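Local structure of EvdO2 (Micromonospora carbonacea, 4XAB) at residues L85-R95 / R227-S235. The protein probably acts as a metal-dependent oxygenase of the phytanoyl-CoA dioxygenase family, carrying out an oxidative cyclization in orthosomycin biosynthesis. Numbering follows the deposited sequence.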
# COMPACT_ATOMS: atom_id res chain seq x y z
N LEU A 85 13.66 -10.86 -3.04
CA LEU A 85 12.40 -10.51 -2.37
C LEU A 85 11.31 -11.57 -2.54
O LEU A 85 10.72 -12.01 -1.56
CB LEU A 85 11.89 -9.17 -2.89
CG LEU A 85 12.52 -7.90 -2.30
CD1 LEU A 85 12.01 -6.66 -3.01
CD2 LEU A 85 12.24 -7.81 -0.81
N LEU A 86 11.02 -11.97 -3.78
CA LEU A 86 9.89 -12.86 -4.03
C LEU A 86 10.24 -14.34 -3.84
O LEU A 86 9.42 -15.22 -4.10
CB LEU A 86 9.33 -12.63 -5.44
CG LEU A 86 8.77 -11.24 -5.77
CD1 LEU A 86 7.91 -11.29 -7.03
CD2 LEU A 86 7.97 -10.66 -4.62
N ASP A 87 11.45 -14.61 -3.38
CA ASP A 87 11.81 -15.96 -2.98
C ASP A 87 11.33 -16.21 -1.56
O ASP A 87 11.09 -17.35 -1.16
N SER A 88 11.17 -15.13 -0.81
CA SER A 88 11.15 -15.15 0.65
C SER A 88 10.00 -15.91 1.30
O SER A 88 8.92 -16.03 0.73
CB SER A 88 11.14 -13.72 1.17
OG SER A 88 9.88 -13.12 0.94
N PRO A 89 10.24 -16.41 2.52
CA PRO A 89 9.13 -16.95 3.32
C PRO A 89 8.04 -15.90 3.57
O PRO A 89 6.88 -16.27 3.72
CB PRO A 89 9.81 -17.37 4.63
CG PRO A 89 11.22 -17.69 4.22
CD PRO A 89 11.55 -16.67 3.15
N HIS A 90 8.42 -14.62 3.63
CA HIS A 90 7.44 -13.55 3.87
C HIS A 90 6.52 -13.43 2.66
O HIS A 90 5.31 -13.27 2.80
CB HIS A 90 8.13 -12.21 4.16
CG HIS A 90 7.19 -11.03 4.13
ND1 HIS A 90 7.00 -10.25 3.01
CD2 HIS A 90 6.36 -10.52 5.08
CE1 HIS A 90 6.12 -9.30 3.27
NE2 HIS A 90 5.72 -9.44 4.52
N PHE A 91 7.08 -13.51 1.46
CA PHE A 91 6.24 -13.46 0.27
C PHE A 91 5.25 -14.63 0.28
O PHE A 91 4.05 -14.45 0.06
CB PHE A 91 7.06 -13.50 -1.02
CG PHE A 91 6.21 -13.71 -2.25
CD1 PHE A 91 5.60 -12.63 -2.86
CD2 PHE A 91 6.02 -14.98 -2.78
CE1 PHE A 91 4.81 -12.82 -3.99
CE2 PHE A 91 5.23 -15.17 -3.89
CZ PHE A 91 4.63 -14.09 -4.50
N ALA A 92 5.77 -15.83 0.54
CA ALA A 92 4.96 -17.03 0.49
C ALA A 92 3.84 -16.96 1.51
O ALA A 92 2.71 -17.38 1.25
CB ALA A 92 5.82 -18.27 0.73
N ARG A 93 4.17 -16.41 2.68
CA ARG A 93 3.25 -16.26 3.79
C ARG A 93 2.14 -15.29 3.39
O ARG A 93 0.96 -15.54 3.64
CB ARG A 93 4.02 -15.74 5.02
CG ARG A 93 3.30 -15.75 6.34
CD ARG A 93 4.24 -15.26 7.47
NE ARG A 93 5.52 -15.99 7.47
CZ ARG A 93 6.72 -15.42 7.39
NH1 ARG A 93 6.83 -14.10 7.31
NH2 ARG A 93 7.82 -16.17 7.39
N CYS A 94 2.53 -14.20 2.75
CA CYS A 94 1.56 -13.21 2.30
C CYS A 94 0.66 -13.75 1.18
O CYS A 94 -0.53 -13.44 1.15
CB CYS A 94 2.28 -11.94 1.83
SG CYS A 94 2.96 -10.96 3.20
N ARG A 95 1.23 -14.56 0.28
CA ARG A 95 0.43 -15.14 -0.81
C ARG A 95 -0.64 -16.07 -0.22
O ARG A 95 -1.79 -16.10 -0.67
CB ARG A 95 1.32 -15.88 -1.81
CG ARG A 95 0.60 -16.38 -3.07
CD ARG A 95 1.57 -17.10 -4.01
NE ARG A 95 2.27 -18.18 -3.31
CZ ARG A 95 3.40 -18.75 -3.71
NH1 ARG A 95 3.99 -18.36 -4.83
NH2 ARG A 95 3.95 -19.71 -2.97
N ARG A 227 9.12 3.21 6.47
CA ARG A 227 9.19 2.37 5.28
C ARG A 227 8.13 1.29 5.27
O ARG A 227 7.82 0.69 6.29
CB ARG A 227 10.58 1.73 5.19
CG ARG A 227 11.70 2.77 5.12
CD ARG A 227 13.03 2.20 5.60
NE ARG A 227 13.06 1.93 7.04
CZ ARG A 227 14.14 1.49 7.68
NH1 ARG A 227 15.26 1.27 7.01
NH2 ARG A 227 14.10 1.27 8.99
N ALA A 228 7.56 1.03 4.09
CA ALA A 228 6.58 -0.03 3.95
C ALA A 228 6.92 -0.83 2.71
O ALA A 228 7.44 -0.30 1.73
CB ALA A 228 5.16 0.54 3.85
N TYR A 229 6.66 -2.13 2.78
CA TYR A 229 6.81 -3.01 1.63
C TYR A 229 5.43 -3.55 1.32
O TYR A 229 4.80 -4.18 2.18
CB TYR A 229 7.81 -4.13 1.91
CG TYR A 229 7.93 -5.15 0.80
CD1 TYR A 229 8.39 -4.78 -0.46
CD2 TYR A 229 7.63 -6.49 1.02
CE1 TYR A 229 8.52 -5.71 -1.47
CE2 TYR A 229 7.76 -7.43 0.01
CZ TYR A 229 8.21 -7.03 -1.23
OH TYR A 229 8.34 -7.95 -2.24
N VAL A 230 4.95 -3.28 0.12
CA VAL A 230 3.57 -3.59 -0.22
C VAL A 230 3.56 -4.72 -1.23
O VAL A 230 4.26 -4.67 -2.24
CB VAL A 230 2.83 -2.36 -0.80
CG1 VAL A 230 1.38 -2.72 -1.07
CG2 VAL A 230 2.91 -1.18 0.16
N LEU A 231 2.76 -5.75 -0.96
CA LEU A 231 2.54 -6.81 -1.93
C LEU A 231 1.10 -6.75 -2.38
O LEU A 231 0.19 -6.67 -1.56
CB LEU A 231 2.87 -8.17 -1.34
CG LEU A 231 4.36 -8.46 -1.20
CD1 LEU A 231 4.57 -9.67 -0.28
CD2 LEU A 231 4.96 -8.71 -2.59
N VAL A 232 0.90 -6.75 -3.69
CA VAL A 232 -0.43 -6.74 -4.28
C VAL A 232 -0.73 -8.10 -4.89
O VAL A 232 0.10 -8.65 -5.59
CB VAL A 232 -0.53 -5.65 -5.35
CG1 VAL A 232 -1.86 -5.75 -6.08
CG2 VAL A 232 -0.32 -4.29 -4.70
N PHE A 233 -1.88 -8.66 -4.55
CA PHE A 233 -2.32 -9.95 -5.08
C PHE A 233 -3.67 -9.75 -5.73
O PHE A 233 -4.56 -9.12 -5.14
CB PHE A 233 -2.41 -11.00 -3.96
CG PHE A 233 -1.08 -11.38 -3.37
CD1 PHE A 233 -0.62 -10.76 -2.20
CD2 PHE A 233 -0.28 -12.33 -3.97
CE1 PHE A 233 0.61 -11.11 -1.67
CE2 PHE A 233 0.95 -12.68 -3.44
CZ PHE A 233 1.39 -12.06 -2.28
N MET A 234 -3.85 -10.30 -6.93
CA MET A 234 -5.08 -10.04 -7.65
C MET A 234 -5.44 -11.16 -8.60
O MET A 234 -4.58 -11.93 -9.02
CB MET A 234 -4.95 -8.73 -8.42
CG MET A 234 -3.92 -8.82 -9.51
SD MET A 234 -3.48 -7.17 -10.06
CE MET A 234 -2.20 -7.54 -11.24
N SER A 235 -6.71 -11.22 -8.96
CA SER A 235 -7.18 -12.21 -9.93
C SER A 235 -6.86 -11.73 -11.34
O SER A 235 -6.57 -10.56 -11.55
CB SER A 235 -8.68 -12.41 -9.80
OG SER A 235 -9.35 -11.27 -10.30
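C94 and L231 bring helix 89-95 and strand 227-234 together, their CA atoms 7.7 Å apart, while the two short axes pass 9.9 Å from each other at 41°. The backbones diverge toward L85 and Y229, and there the long tyrosine side chain bridges the gap. S88 starts the helix: its OG accepts from F91 N as N-cap and donates to L85 O, tying the turn at L85 to the first helical residues.

From the strand, alternate residues Y229, L231 and F233 face the helix. The Y229 ring reaches across to L85 and L86, where its OH lies 3.6 Å from L86 CD2 and also meets L85 CB; L85 CD1 touches CE1, and H90 CE1 comes in the ring plane against the CD2 edge. L231 CD1 touches both H90 CE1 and C94 CB, whereas CD2 lies at the edge of the F91 ring, 4.0 Å from CD1 of that ring. The F91 ring also reaches F233, since chi1 of 170° sets CG opposite the backbone N; its CE1 is 3.9 Å from F233 CZ and the planes are inclined at 41°. The F233 ring packs against the helix backbone at C94 and R95, its CZ 3.5 Å from R95 CA.

Replacing Y229 by an alanine would probably open a gap against L85 and L86 and take away one of the neighbours of the H90 ring. Helix 89-102 is thus seated on the outside of the double-stranded beta-helix, the side chain of L231 about 13 Å from the bound nickel. Apolar and aromatic packing holds the two segments together, while the polar ends are satisfied elsewhere: H90 NE2 by a hydrogen bond to T148 on the adjacent strand 139-149, the R95 guanidinium by a salt bridge with E106.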